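Local coordinates for ferulic acid esterase, AmCE1/Fae1A (Anaeromyces mucronatus, PDB 5CXX), which probably hydrolyses feruloyl esters to release ferulic acid, as a serine esterase of the alpha/beta-hydrolase fold, at residues A[72-78]-A[255-259]; A[219-225]-A[250-254]. One frame throughout, in Å; residues are numbered along the deposited sequence. Where two conformers were deposited one is given.

Contact 1 (A[72-78]-A[255-259]); sequences MLEDDST and WNAIS
Two helix beginnings meet here in an alpha/beta-hydrolase fold: 72-78 leaves a 3-10 turn, passes through an extended D75 (phi/psi -130/145°) and enters helix 77-87, while 255-259 is the first turn of helix 255-266, closed by S259 N to W255 O at 2.8 Å. The backbones stay apart, with CA atoms 7.4 Å between D75 and W255 and 6.0 Å between S77 and S259, and no hydrogen bond crosses; aromatic and apolar contacts join them. W255 (chi1 -81°, chi2 109°) points its indole into the bend of 72-78. D75, chi1 t, lays its CB over one indole face, a CH-pi contact 3.3 Å from the centroid of the six-membered ring and 14° off its normal. In that pose D75 OD1 caps the helix start by accepting from S77 N at 2.8 Å, and also accepts from S77 OG at 2.7 Å, while OD2 forms a salt bridge with R15 of helix 12-15. M72, with all three chi angles m, curls its thioether beside the indole: SD is 5.4 Å from the six-membered centroid in an oblique Met-aromatic contact, and CE reaches W255 CH2 at 3.8 Å and I258 CG2 at 4.0 Å. Both M72 and I258 also rest on Y61 and F155 of the central sheet. A 2.7 Å bond from T78 OG1 to M72 O ties the bend to the new helix. At the closest CA pair of the two segments, S77 CB packs on S259 CB at 3.9 Å, and S259, chi1 p, turns its OG back to W255 O at 2.8 Å.

Contact 2 (A[219-225]-A[250-254]); sequences GTNDSVV and GADHD. With FER (3-(4-hydroxy-3-methoxyphenyl)-2-propenoic acid), chain D.
Neither 219-225 nor 250-254 forms regular structure; the two loops run side by side, with CA pairs G219-A251 at 4.2 Å, T220-G250 at 5.5 Å and D222-D252 at 3.9 Å. At the outer end, G250 N donates to T220 OG1 (2.8 Å), which itself donates to N221 OD1 (2.6 Å). A251 O accepts from N221 N (2.9 Å) and takes a CA-H...O contact from G219 CA (3.2 Å), an approach that leaves no room for a CB on G219. D252 N donates to D254 OD2 (2.9 Å), and D252 OD1 collects three donors: S223 N at 3.0 Å, S223 OG at 2.9 Å and H253 N at 2.7 Å. In D222, chi1 t, OD1 accepts from V224 N (2.8 Å), an Asx turn, and from V225 N (2.9 Å), which extends it to an Asx motif; OD2 receives H253 ND1 in a very short 2.4 Å bond. This His-carboxylate pair, with S156 OG bonded to H253 NE2, is consistent with the Ser-His-Asp triad of alpha/beta-hydrolases, carried on the loops after strands 213-219 and 244-248. H253 centres an inverse gamma turn, and V224 CB sits over its ring face, 3.6 Å from the centroid. A water accepts from G219 N (2.8 Å) and donates to D222 OD2 (2.7 Å) and D252 O (2.8 Å). Facing the pocket, H253 NE2 makes a weak 3.4 Å hydrogen bond to O2 of ferulic acid, whose C8 lies 3.7 Å from V224 CG1.

Contact 1 opens first along the chain: 72-78 follows strand 58-62 and leads into helix 77-87, and its partner 255-259 arrives 177 residues later, so most strands of the central sheet lie inside this loop. Contact 2 is nested within it, with 24 residues between its segments, including helix 228-238 and strand 244-248. D254, which ends contact 2, is the N-cap of the helix that W255 begins in contact 1, its OD1 accepting from A257 N. The two contacts also touch directly, A257 CB lying 3.7 Å from D252 O. Contact 2 thus joins the loops after strands 213-219 and 244-248, and contact 1 joins the start of helix 255-266 to the segment leading into helix 77-87.

Contact 1 (A[72-78]-A[255-259])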
ATOM      1  N   MET A  72       6.343  -4.929  -7.210  1.00 17.15           N
ATOM      2  CA  MET A  72       7.013  -4.335  -6.041  1.00 17.17           C
ATOM      3  C   MET A  72       8.248  -5.148  -5.611  1.00 18.28           C
ATOM      4  O   MET A  72       8.949  -4.722  -4.702  1.00 19.05           O
ATOM      5  CB  MET A  72       6.004  -4.170  -4.876  1.00 18.92           C
ATOM      6  CG  MET A  72       4.839  -3.194  -5.245  1.00 19.46           C
ATOM      7  SD  MET A  72       5.301  -1.656  -6.057  1.00 22.10           S
ATOM      8  CE  MET A  72       6.138  -0.829  -4.756  1.00 23.05           C
ATOM      9  N   LEU A  73       8.548  -6.238  -6.342  1.00 17.97           N
ATOM     10  CA  LEU A  73       9.782  -7.001  -6.043  1.00 17.61           C
ATOM     11  C   LEU A  73      10.918  -6.591  -6.950  1.00 18.69           C
ATOM     12  O   LEU A  73      12.040  -7.140  -6.843  1.00 20.94           O
ATOM     13  CB  LEU A  73       9.553  -8.516  -6.164  1.00 19.12           C
ATOM     14  CG  LEU A  73       8.543  -9.081  -5.150  1.00 20.41           C
ATOM     15  CD1 LEU A  73       8.148 -10.497  -5.591  1.00 22.16           C
ATOM     16  CD2 LEU A  73       9.137  -9.041  -3.678  1.00 22.45           C
ATOM     17  N   GLU A  74      10.667  -5.655  -7.886  1.00 18.26           N
ATOM     18  CA  GLU A  74      11.724  -5.278  -8.811  1.00 19.82           C
ATOM     19  C   GLU A  74      12.831  -4.427  -8.234  1.00 19.56           C
ATOM     20  O   GLU A  74      13.835  -4.196  -8.929  1.00 21.14           O
ATOM     21  CB  GLU A  74      11.123  -4.541 -10.039  1.00 18.17           C
ATOM     22  CG  GLU A  74      10.315  -5.452 -10.960  1.00 21.70           C
ATOM     23  CD  GLU A  74      11.112  -6.596 -11.607  1.00 27.93           C
ATOM     24  OE1 GLU A  74      12.372  -6.601 -11.641  1.00 27.50           O
ATOM     25  OE2 GLU A  74      10.439  -7.511 -12.153  1.00 34.25           O
ATOM     26  N   ASP A  75      12.692  -3.970  -6.979  1.00 18.97           N
ATOM     27  CA  ASP A  75      13.766  -3.331  -6.221  1.00 18.91           C
ATOM     28  C   ASP A  75      13.779  -4.061  -4.874  1.00 19.29           C
ATOM     29  O   ASP A  75      12.699  -4.409  -4.370  1.00 18.88           O
ATOM     30  CB  ASP A  75      13.470  -1.810  -6.022  1.00 17.87           C
ATOM     31  CG  ASP A  75      14.414  -1.152  -5.061  1.00 21.64           C
ATOM     32  OD1 ASP A  75      14.081  -1.104  -3.873  1.00 21.05           O
ATOM     33  OD2 ASP A  75      15.460  -0.636  -5.503  1.00 24.52           O
ATOM     34  N   ASP A  76      14.943  -4.242  -4.285  1.00 19.44           N
ATOM     35  CA  ASP A  76      15.028  -5.060  -3.046  1.00 18.81           C
ATOM     36  C   ASP A  76      14.462  -4.343  -1.808  1.00 22.18           C
ATOM     37  O   ASP A  76      14.416  -4.967  -0.741  1.00 21.26           O
ATOM     38  CB  ASP A  76      16.493  -5.459  -2.792  1.00 19.48           C
ATOM     39  CG  ASP A  76      16.912  -6.653  -3.596  1.00 24.95           C
ATOM     40  OD1 ASP A  76      16.078  -7.244  -4.339  1.00 25.11           O
ATOM     41  OD2 ASP A  76      18.097  -7.066  -3.474  1.00 23.78           O
ATOM     42  N   SER A  77      14.012  -3.075  -1.900  1.00 19.65           N
ATOM     43  CA  SER A  77      13.503  -2.427  -0.694  1.00 19.14           C
ATOM     44  C   SER A  77      12.337  -3.181  -0.076  1.00 20.41           C
ATOM     45  O   SER A  77      12.218  -3.168   1.133  1.00 19.04           O
ATOM     46  CB  SER A  77      13.068  -0.971  -0.977  1.00 19.52           C
ATOM     47  OG  SER A  77      12.118  -0.952  -2.043  1.00 19.71           O
ATOM     48  N   THR A  78      11.473  -3.809  -0.875  1.00 18.79           N
ATOM     49  CA  THR A  78      10.265  -4.410  -0.299  1.00 19.37           C
ATOM     50  C   THR A  78      10.635  -5.538   0.646  1.00 18.59           C
ATOM     51  O   THR A  78      10.086  -5.663   1.765  1.00 19.85           O
ATOM     52  CB  THR A  78       9.351  -4.920  -1.442  1.00 18.45           C
ATOM     53  OG1 THR A  78       8.971  -3.769  -2.226  1.00 18.56           O
ATOM     54  CG2 THR A  78       8.065  -5.644  -0.941  1.00 20.37           C
ATOM     55  N   TRP A 255      11.997   4.741  -7.138  1.00 20.12           N
ATOM     56  CA  TRP A 255      12.193   3.877  -5.979  1.00 19.09           C
ATOM     57  C   TRP A 255      12.783   4.647  -4.799  1.00 19.97           C
ATOM     58  O   TRP A 255      12.734   4.136  -3.672  1.00 19.46           O
ATOM     59  CB  TRP A 255      13.109   2.705  -6.369  1.00 19.22           C
ATOM     60  CG  TRP A 255      12.331   1.632  -7.065  1.00 18.34           C
ATOM     61  CD1 TRP A 255      12.384   1.283  -8.416  1.00 18.52           C
ATOM     62  CD2 TRP A 255      11.445   0.686  -6.444  1.00 19.90           C
ATOM     63  NE1 TRP A 255      11.545   0.240  -8.664  1.00 19.85           N
ATOM     64  CE2 TRP A 255      10.968  -0.165  -7.480  1.00 20.78           C
ATOM     65  CE3 TRP A 255      11.008   0.473  -5.120  1.00 19.44           C
ATOM     66  CZ2 TRP A 255      10.090  -1.218  -7.236  1.00 20.27           C
ATOM     67  CZ3 TRP A 255      10.102  -0.593  -4.884  1.00 18.74           C
ATOM     68  CH2 TRP A 255       9.673  -1.415  -5.946  1.00 18.90           C
ATOM     69  N   ASN A 256      13.357   5.843  -5.040  1.00 19.89           N
ATOM     70  CA  ASN A 256      13.712   6.690  -3.883  1.00 20.55           C
ATOM     71  C   ASN A 256      12.459   7.120  -3.121  1.00 21.83           C
ATOM     72  O   ASN A 256      12.464   7.052  -1.874  1.00 21.24           O
ATOM     73  CB  ASN A 256      14.568   7.895  -4.342  1.00 20.45           C
ATOM     74  CG  ASN A 256      15.997   7.477  -4.759  1.00 34.82           C
ATOM     75  OD1 ASN A 256      16.540   6.503  -4.211  1.00 32.72           O
ATOM     76  ND2 ASN A 256      16.618   8.203  -5.725  1.00 33.28           N
ATOM     77  N   ALA A 257      11.409   7.548  -3.835  1.00 19.46           N
ATOM     78  CA  ALA A 257      10.167   7.975  -3.153  1.00 18.85           C
ATOM     79  C   ALA A 257       9.483   6.766  -2.505  1.00 18.77           C
ATOM     80  O   ALA A 257       8.994   6.859  -1.369  1.00 20.04           O
ATOM     81  CB  ALA A 257       9.242   8.667  -4.109  1.00 20.61           C
ATOM     82  N   ILE A 258       9.494   5.621  -3.195  1.00 17.53           N
ATOM     83  CA  ILE A 258       8.865   4.437  -2.642  1.00 16.46           C
ATOM     84  C   ILE A 258       9.596   3.959  -1.409  1.00 17.10           C
ATOM     85  O   ILE A 258       8.951   3.736  -0.380  1.00 18.83           O
ATOM     86  CB  ILE A 258       8.836   3.286  -3.670  1.00 17.22           C
ATOM     87  CG1 ILE A 258       7.931   3.686  -4.866  1.00 17.18           C
ATOM     88  CG2 ILE A 258       8.324   1.974  -2.988  1.00 18.52           C
ATOM     89  CD1 ILE A 258       8.127   2.770  -6.067  1.00 17.92           C
ATOM     90  N   SER A 259      10.931   3.806  -1.515  1.00 17.64           N
ATOM     91  CA  SER A 259      11.666   3.229  -0.358  1.00 17.60           C
ATOM     92  C   SER A 259      11.580   4.171   0.845  1.00 18.04           C
ATOM     93  O   SER A 259      11.442   3.692   1.988  1.00 19.46           O
ATOM     94  CB  SER A 259      13.125   2.896  -0.685  1.00 21.62           C
ATOM     95  OG  SER A 259      13.817   4.067  -1.057  1.00 22.33           O
TER

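Contact 2 (A[219-225]-A[250-254])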
ATOM      1  N   GLY A 219       7.845  12.341  -3.997  1.00 19.78           N
ATOM      2  CA  GLY A 219       8.958  13.147  -4.449  1.00 19.99           C
ATOM      3  C   GLY A 219       8.526  14.608  -4.668  1.00 23.58           C
ATOM      4  O   GLY A 219       7.372  14.905  -4.994  1.00 22.30           O
ATOM      5  N   THR A 220       9.472  15.527  -4.583  1.00 21.05           N
ATOM      6  CA  THR A 220       9.154  16.949  -4.869  1.00 21.47           C
ATOM      7  C   THR A 220       9.001  17.154  -6.397  1.00 25.54           C
ATOM      8  O   THR A 220       8.446  18.152  -6.830  1.00 27.68           O
ATOM      9  CB  THR A 220      10.235  17.901  -4.384  1.00 24.50           C
ATOM     10  OG1 THR A 220      11.482  17.450  -4.896  1.00 24.15           O
ATOM     11  CG2 THR A 220      10.285  17.888  -2.819  1.00 25.43           C
ATOM     12  N   ASN A 221       9.442  16.175  -7.198  1.00 23.77           N
ATOM     13  CA  ASN A 221       9.505  16.369  -8.654  1.00 23.37           C
ATOM     14  C   ASN A 221       8.897  15.168  -9.356  1.00 21.91           C
ATOM     15  O   ASN A 221       9.483  14.634 -10.307  1.00 25.18           O
ATOM     16  CB  ASN A 221      10.936  16.559  -9.119  1.00 29.92           C
ATOM     17  CG  ASN A 221      11.536  17.860  -8.578  1.00 38.75           C
ATOM     18  OD1 ASN A 221      11.921  17.950  -7.404  1.00 38.27           O
ATOM     19  ND2 ASN A 221      11.535  18.900  -9.412  1.00 42.49           N
ATOM     20  N   ASP A 222       7.724  14.752  -8.874  1.00 21.01           N
ATOM     21  CA  ASP A 222       7.078  13.557  -9.420  1.00 21.31           C
ATOM     22  C   ASP A 222       6.318  13.999 -10.685  1.00 24.80           C
ATOM     23  O   ASP A 222       5.299  14.689 -10.590  1.00 23.61           O
ATOM     24  CB  ASP A 222       6.133  12.915  -8.383  1.00 22.79           C
ATOM     25  CG  ASP A 222       5.604  11.583  -8.866  1.00 20.97           C
ATOM     26  OD1 ASP A 222       5.126  11.514 -10.027  1.00 22.30           O
ATOM     27  OD2 ASP A 222       5.641  10.606  -8.102  1.00 20.36           O
ATOM     28  N   SER A 223       6.809  13.527 -11.834  1.00 22.29           N
ATOM     29  CA  SER A 223       6.296  13.918 -13.148  1.00 26.28           C
ATOM     30  C   SER A 223       4.977  13.162 -13.505  1.00 25.98           C
ATOM     31  O   SER A 223       4.312  13.520 -14.527  1.00 29.45           O
ATOM     32  CB  SER A 223       7.362  13.620 -14.225  1.00 26.56           C
ATOM     33  OG  SER A 223       7.632  12.242 -14.205  1.00 32.22           O
ATOM     34  N   VAL A 224       4.565  12.197 -12.685  1.00 22.37           N
ATOM     35  CA  VAL A 224       3.403  11.366 -13.019  1.00 20.47           C
ATOM     36  C   VAL A 224       2.195  11.784 -12.165  1.00 22.63           C
ATOM     37  O   VAL A 224       1.097  11.940 -12.739  1.00 23.15           O
ATOM     38  CB  VAL A 224       3.691   9.896 -12.806  1.00 22.52           C
ATOM     39  CG1 VAL A 224       2.437   8.961 -13.007  1.00 22.13           C
ATOM     40  CG2 VAL A 224       4.823   9.475 -13.767  1.00 25.19           C
ATOM     41  N   VAL A 225       2.399  11.969 -10.850  1.00 19.20           N
ATOM     42  CA  VAL A 225       1.249  12.351 -10.025  1.00 20.72           C
ATOM     43  C   VAL A 225       1.354  13.793  -9.491  1.00 22.49           C
ATOM     44  O   VAL A 225       0.432  14.246  -8.857  1.00 19.65           O
ATOM     45  CB  VAL A 225       1.014  11.366  -8.825  1.00 18.64           C
ATOM     46  CG1 VAL A 225       0.799   9.896  -9.358  1.00 20.72           C
ATOM     47  CG2 VAL A 225       2.168  11.388  -7.769  1.00 20.17           C
ATOM     48  N   GLY A 250      13.984  16.161  -4.487  1.00 25.78           N
ATOM     49  CA  GLY A 250      14.512  15.856  -5.799  1.00 27.37           C
ATOM     50  C   GLY A 250      13.999  14.545  -6.388  1.00 27.12           C
ATOM     51  O   GLY A 250      14.328  14.241  -7.536  1.00 28.88           O
ATOM     52  N   ALA A 251      13.201  13.771  -5.645  1.00 22.42           N
ATOM     53  CA  ALA A 251      12.714  12.505  -6.176  1.00 21.95           C
ATOM     54  C   ALA A 251      11.545  12.639  -7.132  1.00 21.33           C
ATOM     55  O   ALA A 251      10.769  13.586  -7.107  1.00 22.98           O
ATOM     56  CB  ALA A 251      12.334  11.549  -5.040  1.00 22.07           C
ATOM     57  N   ASP A 252      11.494  11.679  -8.050  1.00 23.68           N
ATOM     58  CA  ASP A 252      10.459  11.618  -9.074  1.00 24.15           C
ATOM     59  C   ASP A 252       9.581  10.411  -8.742  1.00 21.06           C
ATOM     60  O   ASP A 252       9.525   9.962  -7.592  1.00 22.40           O
ATOM     61  CB  ASP A 252      11.133  11.493 -10.449  1.00 24.09           C
ATOM     62  CG  ASP A 252      10.277  11.991 -11.637  1.00 26.84           C
ATOM     63  OD1 ASP A 252       9.077  11.637 -11.775  1.00 23.99           O
ATOM     64  OD2 ASP A 252      10.863  12.661 -12.535  1.00 28.23           O
ATOM     65  N   HIS A 253       8.885   9.879  -9.751  1.00 20.45           N
ATOM     66  CA  HIS A 253       8.024   8.698  -9.603  0.57 21.38           C
ATOM     67  C   HIS A 253       8.958   7.464  -9.599  1.00 21.44           C
ATOM     68  O   HIS A 253       9.159   6.801 -10.626  1.00 26.54           O
ATOM     69  CB  HIS A 253       6.999   8.642 -10.758  0.57 21.83           C
ATOM     70  CG  HIS A 253       5.631   8.119 -10.370  0.57 21.55           C
ATOM     71  ND1 HIS A 253       4.884   8.626  -9.314  0.57 23.27           N
ATOM     72  CD2 HIS A 253       4.887   7.123 -10.914  0.57 18.86           C
ATOM     73  CE1 HIS A 253       3.746   7.979  -9.233  0.57 19.14           C
ATOM     74  NE2 HIS A 253       3.723   7.057 -10.200  0.57 25.08           N
ATOM     75  N   ASP A 254       9.605   7.220  -8.459  1.00 19.84           N
ATOM     76  CA  ASP A 254      10.740   6.296  -8.483  1.00 22.88           C
ATOM     77  C   ASP A 254      10.950   5.578  -7.149  1.00 20.12           C
ATOM     78  O   ASP A 254      10.200   5.785  -6.157  1.00 19.88           O
ATOM     79  CB  ASP A 254      12.037   7.077  -8.902  1.00 22.81           C
ATOM     80  CG  ASP A 254      12.473   8.160  -7.893  1.00 26.03           C
ATOM     81  OD1 ASP A 254      12.280   8.037  -6.669  1.00 23.57           O
ATOM     82  OD2 ASP A 254      13.023   9.226  -8.321  1.00 28.21           O
TER
HETATM   83  C4  FER D 301      -3.582   9.680 -13.707  1.00 19.73           C
HETATM   84  C5  FER D 301      -2.161   9.738 -13.786  1.00 21.99           C
HETATM   85  C6  FER D 301      -1.415   8.735 -13.240  1.00 21.00           C
HETATM   86  C3  FER D 301      -4.175   8.627 -12.988  1.00 18.96           C
HETATM   87  C2  FER D 301      -3.446   7.597 -12.456  1.00 18.19           C
HETATM   88  C1  FER D 301      -2.068   7.654 -12.558  1.00 19.78           C
HETATM   89  C10 FER D 301      -6.081   7.755 -12.042  1.00 21.00           C
HETATM   90  C7  FER D 301      -1.280   6.521 -11.996  1.00 20.56           C
HETATM   91  C8  FER D 301       0.004   6.259 -12.296  1.00 18.94           C
HETATM   92  C9  FER D 301       0.675   5.058 -11.634  1.00 21.10           C
HETATM   93  O1  FER D 301       0.062   4.283 -10.833  1.00 19.87           O
HETATM   94  O2  FER D 301       1.875   4.816 -11.929  1.00 24.99           O
HETATM   95  O4  FER D 301      -4.426  10.622 -14.212  1.00 22.54           O
HETATM   96  O3  FER D 301      -5.536   8.705 -12.951  1.00 20.39           O
HETATM   97  O   HOH W   1       7.269  10.451  -5.962  1.00 19.52           O